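Local coordinates for protein serine hydrolase CCSP0084 (Cycloclasticus sp. P1, PDB 4I3F) that is an alpha/beta-hydrolase-fold serine hydrolase that probably hydrolyses esters and the carbon-carbon bonds of meta-cleavage products in the breakdown of polyaromatic hydrocarbons, at residues A[45-50]-A[118-123]; A[92-97]-A[217-222]; A[142-147]-A[294-299]; A[166-171]-A[209-214]. All coordinates share one frame; numbering follows the deposited sequence.

Interaction 1. Residues A[45-50]-A[118-123]; sequences TSILLL and QTHIVG
Ile47 pairs with His120 and Leu49 with Val122 in two parallel neighbours of the central sheet, strands 46-50 and 119-124. The ladder runs from His120 N on Ser46 O to Leu50 N on Val122 O at 2.8 Å. The His120 side chain shows how the start of the ladder is filled. Its CB sits 3.4 Å from Ser46 O and 4.0 Å from Ile47 CG1, which comes at the ring edge. CG turns away from the carbonyl carbon (chi1 -68°), and CD2 then reaches Thr45 CG2 at 3.6 Å. NE2, at the tip, lies 3.8 Å from Thr45 CG2; ND1 accepts the N-H of Lys144, while Phe297 stacks on the ring. Histidine thus suits its place by offering both a flat surface and an acceptor. Further on, the branched Val122 puts CG2 3.7 Å from Ile47 CG2, and on the other face Leu50 CD1 meets Ile121 CD1 at 3.9 Å. Thr119, with OG1 turned opposite the backbone N (chi1 -172°), donates to His120 O in the carbonyl plane, on a lone pair. Because Leu48 N binds that oxygen too, two donors grip one buried acceptor, and the paired backbone delivers Gly123 to the probable nucleophile elbow.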
loop_
_atom_site.group_PDB
_atom_site.type_symbol
_atom_site.label_atom_id
_atom_site.label_comp_id
_atom_site.label_asym_id
_atom_site.label_seq_id
_atom_site.Cartn_x
_atom_site.Cartn_y
_atom_site.Cartn_z
ATOM N N THR A 45 16.647 11.111 7.324
ATOM C CA THR A 45 15.441 11.304 6.522
ATOM C C THR A 45 14.640 10.008 6.514
ATOM O O THR A 45 15.212 8.923 6.371
ATOM C CB THR A 45 15.784 11.719 5.088
ATOM O OG1 THR A 45 16.601 12.899 5.111
ATOM C CG2 THR A 45 14.515 11.980 4.282
ATOM N N SER A 46 13.324 10.113 6.678
ATOM C CA SER A 46 12.494 8.915 6.790
ATOM C C SER A 46 11.631 8.637 5.562
ATOM O O SER A 46 11.345 9.535 4.766
ATOM C CB SER A 46 11.624 8.974 8.049
ATOM O OG SER A 46 10.730 10.067 8.011
ATOM N N ILE A 47 11.241 7.368 5.417
ATOM C CA ILE A 47 10.266 6.942 4.419
ATOM C C ILE A 47 9.222 6.096 5.139
ATOM O O ILE A 47 9.573 5.154 5.858
ATOM C CB ILE A 47 10.896 6.074 3.311
ATOM C CG1 ILE A 47 12.090 6.767 2.658
ATOM C CG2 ILE A 47 9.855 5.719 2.254
ATOM C CD1 ILE A 47 12.863 5.847 1.701
ATOM N N LEU A 48 7.951 6.454 4.967
ATOM C CA LEU A 48 6.832 5.684 5.507
ATOM C C LEU A 48 6.290 4.843 4.359
ATOM O O LEU A 48 5.924 5.386 3.317
ATOM C CB LEU A 48 5.740 6.632 6.018
ATOM C CG LEU A 48 4.427 6.000 6.511
ATOM C CD1 LEU A 48 4.678 5.109 7.718
ATOM C CD2 LEU A 48 3.393 7.065 6.850
ATOM N N LEU A 49 6.253 3.523 4.537
ATOM C CA LEU A 49 5.806 2.628 3.468
ATOM C C LEU A 49 4.469 2.004 3.833
ATOM O O LEU A 49 4.337 1.376 4.891
ATOM C CB LEU A 49 6.844 1.525 3.200
ATOM C CG LEU A 49 8.188 2.037 2.670
ATOM C CD1 LEU A 49 9.211 2.089 3.792
ATOM C CD2 LEU A 49 8.697 1.195 1.513
ATOM N N LEU A 50 3.485 2.168 2.954
ATOM C CA LEU A 50 2.121 1.710 3.233
ATOM C C LEU A 50 1.731 0.594 2.271
ATOM O O LEU A 50 1.685 0.793 1.047
ATOM C CB LEU A 50 1.133 2.884 3.144
ATOM C CG LEU A 50 1.402 4.070 4.076
ATOM C CD1 LEU A 50 0.317 5.140 3.940
ATOM C CD2 LEU A 50 1.501 3.595 5.520
ATOM N N GLN A 118 8.210 15.545 9.227
ATOM C CA GLN A 118 7.989 15.331 7.798
ATOM C C GLN A 118 8.639 14.034 7.348
ATOM O O GLN A 118 9.734 13.692 7.814
ATOM C CB GLN A 118 8.577 16.482 6.984
ATOM C CG GLN A 118 7.935 17.836 7.220
ATOM C CD GLN A 118 8.283 18.828 6.121
ATOM O OE1 GLN A 118 9.457 19.056 5.827
ATOM N NE2 GLN A 118 7.262 19.403 5.494
ATOM N N THR A 119 7.983 13.340 6.424
ATOM C CA THR A 119 8.492 12.065 5.919
ATOM C C THR A 119 8.253 11.906 4.415
ATOM O O THR A 119 7.292 12.461 3.871
ATOM C CB THR A 119 7.849 10.878 6.684
ATOM O OG1 THR A 119 8.489 9.651 6.312
ATOM C CG2 THR A 119 6.356 10.773 6.376
ATOM N N HIS A 120 9.134 11.169 3.736
ATOM C CA HIS A 120 8.801 10.664 2.408
ATOM C C HIS A 120 7.780 9.551 2.590
ATOM O O HIS A 120 7.647 9.003 3.686
ATOM C CB HIS A 120 10.031 10.093 1.693
ATOM C CG HIS A 120 11.070 11.109 1.312
ATOM N ND1 HIS A 120 10.774 12.290 0.663
ATOM C CD2 HIS A 120 12.419 11.081 1.444
ATOM C CE1 HIS A 120 11.894 12.956 0.434
ATOM N NE2 HIS A 120 12.907 12.243 0.897
ATOM N N ILE A 121 7.077 9.185 1.525
ATOM C CA ILE A 121 6.032 8.171 1.640
ATOM C C ILE A 121 5.920 7.328 0.371
ATOM O O ILE A 121 6.091 7.836 -0.747
ATOM C CB ILE A 121 4.670 8.825 2.056
ATOM C CG1 ILE A 121 3.573 7.775 2.260
ATOM C CG2 ILE A 121 4.260 9.941 1.072
ATOM C CD1 ILE A 121 2.335 8.325 2.983
ATOM N N VAL A 122 5.686 6.029 0.561
ATOM C CA VAL A 122 5.474 5.090 -0.541
ATOM C C VAL A 122 4.176 4.360 -0.253
ATOM O O VAL A 122 3.957 3.914 0.877
ATOM C CB VAL A 122 6.596 4.039 -0.628
ATOM C CG1 VAL A 122 6.353 3.084 -1.808
ATOM C CG2 VAL A 122 7.956 4.708 -0.795
ATOM N N GLY A 123 3.310 4.237 -1.254
ATOM C CA GLY A 123 2.063 3.520 -1.048
ATOM C C GLY A 123 1.656 2.603 -2.181
ATOM O O GLY A 123 1.640 3.008 -3.356
HETATM O O HOH W 1 12.313 12.916 6.979
#

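Interaction 2. Residues A[92-97]-A[217-222]; sequences PPNGTS and MFSGGT
Thr96 OG1 donates to Met217 O at 2.7 Å, lying in the plane of that carbonyl with a C=O...O angle of 152°. The hydroxyl is placed by chi1 of -50°, which sets OG1 beside the backbone N and opposite the carbonyl carbon. The same oxygen lies 3.7 Å from Phe218 CD1 and accepts a bond from a water that also donates to Gly221 O. Threonine suits the spot because its hydroxyl donates one bond and accepts another, while its side chain packs on Ala228 and Phe229 of helix 222-229. The contact joins the start of helix 96-113, where Gly95 is the N-cap, to the type I turn Phe218-Gly221 linking helices 208-217 and 222-229 in the helical region beside the alpha/beta-hydrolase sheet. Ser219 folds its OG between its own backbone N and carbonyl carbon (chi1 60°), from where it takes a weak bond from Gly95 N at 3.2 Å. Asn94 ND2 lies 3.2 Å from Ser219 CB. Gly95 and Gly221 both have positive phi, with backbone shapes that a residue with a CB adopts with difficulty. The Phe218 ring stacks on Trp165.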
loop_
_atom_site.group_PDB
_atom_site.type_symbol
_atom_site.label_atom_id
_atom_site.label_comp_id
_atom_site.label_asym_id
_atom_site.label_seq_id
_atom_site.Cartn_x
_atom_site.Cartn_y
_atom_site.Cartn_z
ATOM N N PRO A 92 -13.856 -1.808 14.948
ATOM C CA PRO A 92 -13.855 -1.684 13.487
ATOM C C PRO A 92 -15.213 -1.250 12.971
ATOM O O PRO A 92 -16.222 -1.858 13.319
ATOM C CB PRO A 92 -13.543 -3.107 13.009
ATOM C CG PRO A 92 -13.955 -4.001 14.142
ATOM C CD PRO A 92 -13.687 -3.204 15.395
ATOM N N PRO A 93 -15.248 -0.190 12.160
ATOM C CA PRO A 93 -16.524 0.229 11.577
ATOM C C PRO A 93 -16.765 -0.524 10.278
ATOM O O PRO A 93 -15.906 -1.302 9.862
ATOM C CB PRO A 93 -16.271 1.699 11.260
ATOM C CG PRO A 93 -14.822 1.714 10.831
ATOM C CD PRO A 93 -14.137 0.693 11.755
ATOM N N ASN A 94 -17.918 -0.307 9.652
ATOM C CA ASN A 94 -18.124 -0.783 8.294
ATOM C C ASN A 94 -18.163 0.379 7.314
ATOM O O ASN A 94 -18.549 1.493 7.674
ATOM C CB ASN A 94 -19.394 -1.634 8.190
ATOM C CG ASN A 94 -19.194 -3.048 8.724
ATOM O OD1 ASN A 94 -19.174 -3.270 9.932
ATOM N ND2 ASN A 94 -19.047 -4.007 7.821
ATOM N N GLY A 95 -17.743 0.127 6.078
ATOM C CA GLY A 95 -17.753 1.156 5.053
ATOM C C GLY A 95 -16.350 1.639 4.763
ATOM O O GLY A 95 -15.597 1.972 5.683
ATOM N N THR A 96 -15.994 1.692 3.486
ATOM C CA THR A 96 -14.632 2.036 3.116
ATOM C C THR A 96 -14.286 3.472 3.495
ATOM O O THR A 96 -13.174 3.728 3.956
ATOM C CB THR A 96 -14.366 1.769 1.629
ATOM O OG1 THR A 96 -14.806 0.442 1.319
ATOM C CG2 THR A 96 -12.880 1.878 1.321
ATOM N N SER A 97 -15.231 4.401 3.348
ATOM C CA SER A 97 -14.901 5.799 3.641
ATOM C C SER A 97 -14.446 5.973 5.098
ATOM O O SER A 97 -13.533 6.752 5.390
ATOM C CB SER A 97 -16.063 6.738 3.308
ATOM O OG SER A 97 -17.132 6.584 4.211
ATOM N N MET A 217 -14.003 -3.587 5.961
ATOM C CA MET A 217 -13.407 -2.525 5.150
ATOM C C MET A 217 -14.105 -2.322 3.825
ATOM O O MET A 217 -14.187 -1.196 3.327
ATOM C CB MET A 217 -11.971 -2.868 4.803
ATOM C CG MET A 217 -11.052 -2.889 5.955
ATOM S SD MET A 217 -9.505 -3.635 5.446
ATOM C CE MET A 217 -8.788 -3.809 7.082
ATOM N N PHE A 218 -14.551 -3.422 3.228
ATOM C CA PHE A 218 -15.107 -3.373 1.889
ATOM C C PHE A 218 -16.515 -3.943 1.878
ATOM O O PHE A 218 -16.951 -4.531 0.889
ATOM C CB PHE A 218 -14.177 -4.097 0.907
ATOM C CG PHE A 218 -12.746 -3.619 0.982
ATOM C CD1 PHE A 218 -12.415 -2.336 0.568
ATOM C CD2 PHE A 218 -11.750 -4.433 1.506
ATOM C CE1 PHE A 218 -11.110 -1.875 0.650
ATOM C CE2 PHE A 218 -10.435 -3.986 1.585
ATOM C CZ PHE A 218 -10.118 -2.703 1.158
ATOM N N SER A 219 -17.224 -3.726 2.984
ATOM C CA SER A 219 -18.581 -4.237 3.175
ATOM C C SER A 219 -19.590 -3.653 2.183
ATOM O O SER A 219 -20.642 -4.243 1.937
ATOM C CB SER A 219 -19.055 -3.966 4.606
ATOM O OG SER A 219 -19.059 -2.581 4.888
ATOM N N GLY A 220 -19.268 -2.498 1.612
ATOM C CA GLY A 220 -20.154 -1.870 0.650
ATOM C C GLY A 220 -19.996 -2.459 -0.737
ATOM O O GLY A 220 -20.745 -2.118 -1.654
ATOM N N GLY A 221 -19.015 -3.343 -0.892
ATOM C CA GLY A 221 -18.740 -3.950 -2.183
ATOM C C GLY A 221 -17.567 -3.284 -2.873
ATOM O O GLY A 221 -17.089 -2.248 -2.411
ATOM N N THR A 222 -17.109 -3.864 -3.984
ATOM C CA THR A 222 -15.923 -3.355 -4.678
ATOM C C THR A 222 -16.128 -1.957 -5.266
ATOM O O THR A 222 -15.264 -1.093 -5.124
ATOM C CB THR A 222 -15.412 -4.346 -5.757
ATOM O OG1 THR A 222 -15.032 -5.579 -5.128
ATOM C CG2 THR A 222 -14.197 -3.788 -6.482
HETATM O O HOH W 2 -16.930 -1.059 0.220
#

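Interaction 3. Residues A[142-147]-A[294-299]; sequences FKKAVL and KLFFDG
Lys144 and Val146 point from the same face of strand 142-148 toward helix 286-298, and each meets both Phe296 and Phe297. The two rings receive the lysine differently. Its aliphatic chain passes over one face of Phe296, with CE 4.2 Å from the ring centroid in a CH-pi contact, whereas its CB lies in the plane of Phe297, at the edge, 3.7 Å from CE1. Bends late in the chain (chi4 86°) then lift NZ higher above the same face of Phe296, where any cation-pi attraction is long and weak at most, to a salt bridge with Asp302 and a water that donates to Phe297 O. A long flexible side chain is apt here, since its methylenes can cover an aromatic ring while its charge reaches Asp302. This is the helix-on-sheet packing of the alpha/beta hydrolase fold: the axes of 142-147 and 294-298 approach to 9.2 Å and run nearly antiparallel, at 158°. Val146 sets CG2 against both phenylalanines, 3.6 Å from Phe296 CD2 and from Phe297 CZ; the valine and Phe296 side chains run alongside each other in opposing senses. Phe296 projects with CG opposite the backbone N (chi1 177°), its CE2 3.6 Å from Ala145 O. Gly299, with positive phi, leaves the helix and bonds back to Phe296 O and, weakly, to Leu295 O, a Schellman motif.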
loop_
_atom_site.group_PDB
_atom_site.type_symbol
_atom_site.label_atom_id
_atom_site.label_comp_id
_atom_site.label_asym_id
_atom_site.label_seq_id
_atom_site.Cartn_x
_atom_site.Cartn_y
_atom_site.Cartn_z
ATOM N N PHE A 142 4.440 15.729 4.800
ATOM C CA PHE A 142 5.026 14.874 3.760
ATOM C C PHE A 142 5.921 15.618 2.791
ATOM O O PHE A 142 5.704 16.801 2.499
ATOM C CB PHE A 142 3.927 14.086 3.029
ATOM C CG PHE A 142 3.121 13.233 3.952
ATOM C CD1 PHE A 142 1.918 13.701 4.496
ATOM C CD2 PHE A 142 3.605 11.999 4.357
ATOM C CE1 PHE A 142 1.204 12.923 5.395
ATOM C CE2 PHE A 142 2.893 11.226 5.252
ATOM C CZ PHE A 142 1.688 11.691 5.772
ATOM N N LYS A 143 6.948 14.909 2.323
ATOM C CA LYS A 143 7.956 15.470 1.428
ATOM C C LYS A 143 7.687 14.932 0.026
ATOM O O LYS A 143 6.820 15.449 -0.679
ATOM C CB LYS A 143 9.365 15.105 1.926
ATOM C CG LYS A 143 9.796 15.866 3.194
ATOM C CD LYS A 143 10.773 15.064 4.063
ATOM C CE LYS A 143 12.129 14.861 3.388
ATOM N NZ LYS A 143 12.844 16.156 3.187
ATOM N N LYS A 144 8.401 13.884 -0.378
ATOM C CA LYS A 144 8.124 13.251 -1.672
ATOM C C LYS A 144 7.280 12.001 -1.516
ATOM O O LYS A 144 7.332 11.336 -0.478
ATOM C CB LYS A 144 9.419 12.859 -2.380
ATOM C CG LYS A 144 10.231 14.007 -2.945
ATOM C CD LYS A 144 11.485 13.433 -3.590
ATOM C CE LYS A 144 11.890 14.189 -4.843
ATOM N NZ LYS A 144 12.748 15.369 -4.549
ATOM N N ALA A 145 6.539 11.667 -2.570
ATOM C CA ALA A 145 5.662 10.497 -2.565
ATOM C C ALA A 145 5.910 9.589 -3.760
ATOM O O ALA A 145 6.087 10.059 -4.889
ATOM C CB ALA A 145 4.195 10.923 -2.523
ATOM N N VAL A 146 5.916 8.285 -3.505
ATOM C CA VAL A 146 5.922 7.283 -4.566
ATOM C C VAL A 146 4.658 6.452 -4.440
ATOM O O VAL A 146 4.375 5.907 -3.370
ATOM C CB VAL A 146 7.143 6.358 -4.459
ATOM C CG1 VAL A 146 6.999 5.169 -5.434
ATOM C CG2 VAL A 146 8.419 7.130 -4.761
ATOM N N LEU A 147 3.889 6.362 -5.524
ATOM C CA LEU A 147 2.726 5.477 -5.554
ATOM C C LEU A 147 3.053 4.262 -6.414
ATOM O O LEU A 147 3.864 4.348 -7.351
ATOM C CB LEU A 147 1.499 6.198 -6.118
ATOM C CG LEU A 147 1.125 7.524 -5.451
ATOM C CD1 LEU A 147 -0.140 8.125 -6.095
ATOM C CD2 LEU A 147 0.961 7.361 -3.931
ATOM N N LYS A 294 14.492 4.611 -4.674
ATOM C CA LYS A 294 15.595 5.225 -3.950
ATOM C C LYS A 294 16.143 6.444 -4.677
ATOM O O LYS A 294 16.313 7.512 -4.080
ATOM C CB LYS A 294 16.723 4.218 -3.715
ATOM C CG LYS A 294 17.889 4.816 -2.936
ATOM C CD LYS A 294 19.142 3.946 -3.009
ATOM C CE LYS A 294 20.305 4.564 -2.243
ATOM N NZ LYS A 294 21.023 5.625 -3.004
ATOM N N LEU A 295 16.418 6.285 -5.970
ATOM C CA LEU A 295 16.981 7.382 -6.745
ATOM C C LEU A 295 16.009 8.554 -6.833
ATOM O O LEU A 295 16.442 9.703 -6.901
ATOM C CB LEU A 295 17.385 6.902 -8.144
ATOM C CG LEU A 295 18.478 5.836 -8.171
ATOM C CD1 LEU A 295 18.546 5.193 -9.544
ATOM C CD2 LEU A 295 19.826 6.408 -7.768
ATOM N N PHE A 296 14.705 8.274 -6.828
ATOM C CA PHE A 296 13.728 9.357 -6.816
ATOM C C PHE A 296 13.842 10.150 -5.507
ATOM O O PHE A 296 13.936 11.378 -5.521
ATOM C CB PHE A 296 12.310 8.827 -7.024
ATOM C CG PHE A 296 11.251 9.896 -6.948
ATOM C CD1 PHE A 296 11.144 10.861 -7.942
ATOM C CD2 PHE A 296 10.383 9.954 -5.872
ATOM C CE1 PHE A 296 10.175 11.855 -7.866
ATOM C CE2 PHE A 296 9.416 10.948 -5.785
ATOM C CZ PHE A 296 9.309 11.898 -6.777
ATOM N N PHE A 297 13.849 9.453 -4.375
ATOM C CA PHE A 297 13.989 10.134 -3.090
ATOM C C PHE A 297 15.357 10.809 -2.966
ATOM O O PHE A 297 15.495 11.838 -2.293
ATOM C CB PHE A 297 13.742 9.165 -1.919
ATOM C CG PHE A 297 12.295 8.738 -1.765
ATOM C CD1 PHE A 297 11.256 9.646 -1.927
ATOM C CD2 PHE A 297 11.980 7.421 -1.456
ATOM C CE1 PHE A 297 9.924 9.242 -1.783
ATOM C CE2 PHE A 297 10.661 7.011 -1.304
ATOM C CZ PHE A 297 9.628 7.928 -1.465
ATOM N N ASP A 298 16.369 10.243 -3.626
ATOM C CA ASP A 298 17.709 10.820 -3.606
ATOM C C ASP A 298 17.760 12.151 -4.347
ATOM O O ASP A 298 18.644 12.962 -4.101
ATOM C CB ASP A 298 18.739 9.873 -4.247
ATOM C CG ASP A 298 19.113 8.689 -3.358
ATOM O OD1 ASP A 298 18.719 8.641 -2.170
ATOM O OD2 ASP A 298 19.835 7.800 -3.862
ATOM N N GLY A 299 16.831 12.364 -5.277
ATOM C CA GLY A 299 16.799 13.606 -6.039
ATOM C C GLY A 299 17.334 13.454 -7.451
ATOM O O GLY A 299 17.546 14.448 -8.144
HETATM O O HOH W 3 14.877 14.497 -2.993
#

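Interaction 4. Residues A[166-171]-A[209-214]; sequences EFYKDP and EVRLQF
With chi1 of -69°, Tyr168 swings its ring away from its own carbonyl carbon and toward helix 208-217, while Arg211 extends from CG to NE (chi1 167°, CG opposite the backbone N) and runs past it the other way. The tyrosine ring and the guanidinium plane lie 20° apart. Arg211 CG is seated over one face of the tyrosine ring, 3.7 Å from its centroid in a CH-pi contact, and Arg211 NE follows at 3.5 Å from Tyr168 CD1. On the opposite face lies Phe167 CD2, over the centre, so the ring is held between a neighbour in its own 3-10 segment and the arginine. Phe214 comes at the ring edge, its CD2 3.5 Å from Tyr168 CE2, and the two rings meet obliquely. Pro171 CG covers a face of the guanidinium, 4.2 Å from Arg211 NH2. The segment 166-171 connects helices 159-165 and 173-182, and packing here ties it to helix 208-217 within the helical region inserted into the hydrolase fold after strand 142-148. Tyrosine suits the place because its ring can be enclosed while its OH reaches Val205 O for a hydrogen bond. Arginine likewise lends methylenes to the ring and gives NE to a salt bridge with Glu215. Tyr168 OH and Arg211 NE thus find their partners beyond the contact, and between the segments the packing of ring on methylenes probably dominates.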
loop_
_atom_site.group_PDB
_atom_site.type_symbol
_atom_site.label_atom_id
_atom_site.label_comp_id
_atom_site.label_asym_id
_atom_site.label_seq_id
_atom_site.Cartn_x
_atom_site.Cartn_y
_atom_site.Cartn_z
ATOM N N GLU A 166 -13.454 -9.212 -2.214
ATOM C CA GLU A 166 -14.607 -10.034 -1.863
ATOM C C GLU A 166 -14.211 -11.499 -1.683
ATOM O O GLU A 166 -15.050 -12.381 -1.777
ATOM C CB GLU A 166 -15.712 -9.880 -2.922
ATOM C CG GLU A 166 -16.083 -8.415 -3.200
ATOM C CD GLU A 166 -17.240 -8.257 -4.175
ATOM O OE1 GLU A 166 -17.953 -9.250 -4.430
ATOM O OE2 GLU A 166 -17.431 -7.133 -4.689
ATOM N N PHE A 167 -12.926 -11.738 -1.426
ATOM C CA PHE A 167 -12.395 -13.075 -1.152
ATOM C C PHE A 167 -13.203 -13.866 -0.123
ATOM O O PHE A 167 -13.490 -15.044 -0.320
ATOM C CB PHE A 167 -10.930 -12.957 -0.680
ATOM C CG PHE A 167 -10.348 -14.247 -0.144
ATOM C CD1 PHE A 167 -9.831 -15.210 -1.008
ATOM C CD2 PHE A 167 -10.292 -14.482 1.225
ATOM C CE1 PHE A 167 -9.295 -16.392 -0.515
ATOM C CE2 PHE A 167 -9.757 -15.658 1.726
ATOM C CZ PHE A 167 -9.254 -16.615 0.859
ATOM N N TYR A 168 -13.575 -13.228 0.981
ATOM C CA TYR A 168 -14.210 -13.976 2.065
ATOM C C TYR A 168 -15.660 -14.404 1.808
ATOM O O TYR A 168 -16.269 -15.061 2.652
ATOM C CB TYR A 168 -14.096 -13.227 3.388
ATOM C CG TYR A 168 -12.686 -13.154 3.937
ATOM C CD1 TYR A 168 -12.079 -14.263 4.516
ATOM C CD2 TYR A 168 -11.971 -11.967 3.895
ATOM C CE1 TYR A 168 -10.792 -14.190 5.025
ATOM C CE2 TYR A 168 -10.691 -11.886 4.402
ATOM C CZ TYR A 168 -10.109 -12.997 4.973
ATOM O OH TYR A 168 -8.830 -12.904 5.483
ATOM N N LYS A 169 -16.207 -14.052 0.647
ATOM C CA LYS A 169 -17.483 -14.620 0.222
ATOM C C LYS A 169 -17.324 -16.112 -0.067
ATOM O O LYS A 169 -18.261 -16.898 0.107
ATOM C CB LYS A 169 -18.002 -13.914 -1.032
ATOM C CG LYS A 169 -18.518 -12.504 -0.799
ATOM C CD LYS A 169 -19.074 -11.914 -2.090
ATOM C CE LYS A 169 -19.657 -10.524 -1.866
ATOM N NZ LYS A 169 -18.655 -9.601 -1.263
ATOM N N ASP A 170 -16.131 -16.488 -0.522
ATOM C CA ASP A 170 -15.819 -17.873 -0.873
ATOM C C ASP A 170 -14.345 -18.164 -0.617
ATOM O O ASP A 170 -13.590 -18.370 -1.565
ATOM C CB ASP A 170 -16.088 -18.106 -2.360
ATOM C CG ASP A 170 -17.521 -18.479 -2.642
ATOM O OD1 ASP A 170 -17.829 -19.691 -2.615
ATOM O OD2 ASP A 170 -18.344 -17.569 -2.882
ATOM N N PRO A 171 -13.928 -18.184 0.659
ATOM C CA PRO A 171 -12.501 -18.351 0.964
ATOM C C PRO A 171 -12.014 -19.798 0.839
ATOM O O PRO A 171 -12.735 -20.735 1.201
ATOM C CB PRO A 171 -12.413 -17.890 2.423
ATOM C CG PRO A 171 -13.753 -18.275 3.006
ATOM C CD PRO A 171 -14.749 -18.071 1.884
ATOM N N GLU A 209 -9.073 -12.785 13.709
ATOM C CA GLU A 209 -8.242 -11.606 13.942
ATOM C C GLU A 209 -7.661 -11.047 12.637
ATOM O O GLU A 209 -6.804 -10.169 12.670
ATOM C CB GLU A 209 -7.091 -11.943 14.896
ATOM C CG GLU A 209 -7.460 -12.873 16.047
ATOM C CD GLU A 209 -7.375 -14.339 15.665
ATOM O OE1 GLU A 209 -6.262 -14.812 15.353
ATOM O OE2 GLU A 209 -8.421 -15.017 15.672
ATOM N N VAL A 210 -8.114 -11.570 11.501
ATOM C CA VAL A 210 -7.686 -11.087 10.186
ATOM C C VAL A 210 -8.888 -10.933 9.259
ATOM O O VAL A 210 -8.978 -9.980 8.481
ATOM C CB VAL A 210 -6.648 -12.037 9.532
ATOM C CG1 VAL A 210 -6.343 -11.613 8.108
ATOM C CG2 VAL A 210 -5.363 -12.083 10.355
ATOM N N ARG A 211 -9.824 -11.868 9.364
ATOM C CA ARG A 211 -10.958 -11.919 8.448
ATOM C C ARG A 211 -12.034 -10.863 8.714
ATOM O O ARG A 211 -12.486 -10.183 7.789
ATOM C CB ARG A 211 -11.586 -13.314 8.471
ATOM C CG ARG A 211 -12.939 -13.390 7.797
ATOM C CD ARG A 211 -13.466 -14.812 7.805
ATOM N NE ARG A 211 -14.603 -14.963 6.909
ATOM C CZ ARG A 211 -15.133 -16.136 6.574
ATOM N NH1 ARG A 211 -14.625 -17.261 7.060
ATOM N NH2 ARG A 211 -16.166 -16.183 5.745
ATOM N N LEU A 212 -12.438 -10.730 9.974
ATOM C CA LEU A 212 -13.578 -9.886 10.329
ATOM C C LEU A 212 -13.371 -8.429 9.932
ATOM O O LEU A 212 -14.287 -7.783 9.433
ATOM C CB LEU A 212 -13.868 -9.983 11.824
ATOM C CG LEU A 212 -14.472 -11.323 12.246
ATOM C CD1 LEU A 212 -14.486 -11.466 13.757
ATOM C CD2 LEU A 212 -15.878 -11.452 11.695
ATOM N N GLN A 213 -12.173 -7.905 10.156
ATOM C CA GLN A 213 -11.943 -6.506 9.841
ATOM C C GLN A 213 -11.776 -6.262 8.333
ATOM O O GLN A 213 -12.181 -5.218 7.832
ATOM C CB GLN A 213 -10.801 -5.948 10.694
ATOM C CG GLN A 213 -11.043 -6.234 12.180
ATOM C CD GLN A 213 -10.337 -5.270 13.114
ATOM O OE1 GLN A 213 -9.583 -4.402 12.679
ATOM N NE2 GLN A 213 -10.582 -5.427 14.413
ATOM N N PHE A 214 -11.225 -7.231 7.599
ATOM C CA PHE A 214 -11.112 -7.097 6.144
ATOM C C PHE A 214 -12.509 -7.058 5.530
ATOM O O PHE A 214 -12.775 -6.277 4.613
ATOM C CB PHE A 214 -10.312 -8.271 5.556
ATOM C CG PHE A 214 -9.995 -8.128 4.083
ATOM C CD1 PHE A 214 -8.821 -7.516 3.673
ATOM C CD2 PHE A 214 -10.862 -8.620 3.118
ATOM C CE1 PHE A 214 -8.523 -7.386 2.319
ATOM C CE2 PHE A 214 -10.577 -8.488 1.767
ATOM C CZ PHE A 214 -9.411 -7.876 1.366
#

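In the fold
The four contacts form two groups on opposite sides of the chain's centre. Interactions 1 and 3, with centres 8 Å apart, share the central sheet: strands 119-124 and 142-148 are neighbours, joined by probable hydrogen bonds, Ile121 O to Val146 N at 2.8 Å and Gly123 N to Val146 O at 2.9 Å. Interactions 2 and 4, centres 12 Å apart, belong to the helical region and meet where Thr222 OG1 lies 2.9 Å from Glu166 OE2, a probable hydrogen bond. Gly123 of interaction 1 belongs to the probable nucleophile elbow, and both Val146 and Phe218 lie near its residues without touching them. The Gln118 side chain is about 11 Å from the sodium ion, bound at His138 and Glu140.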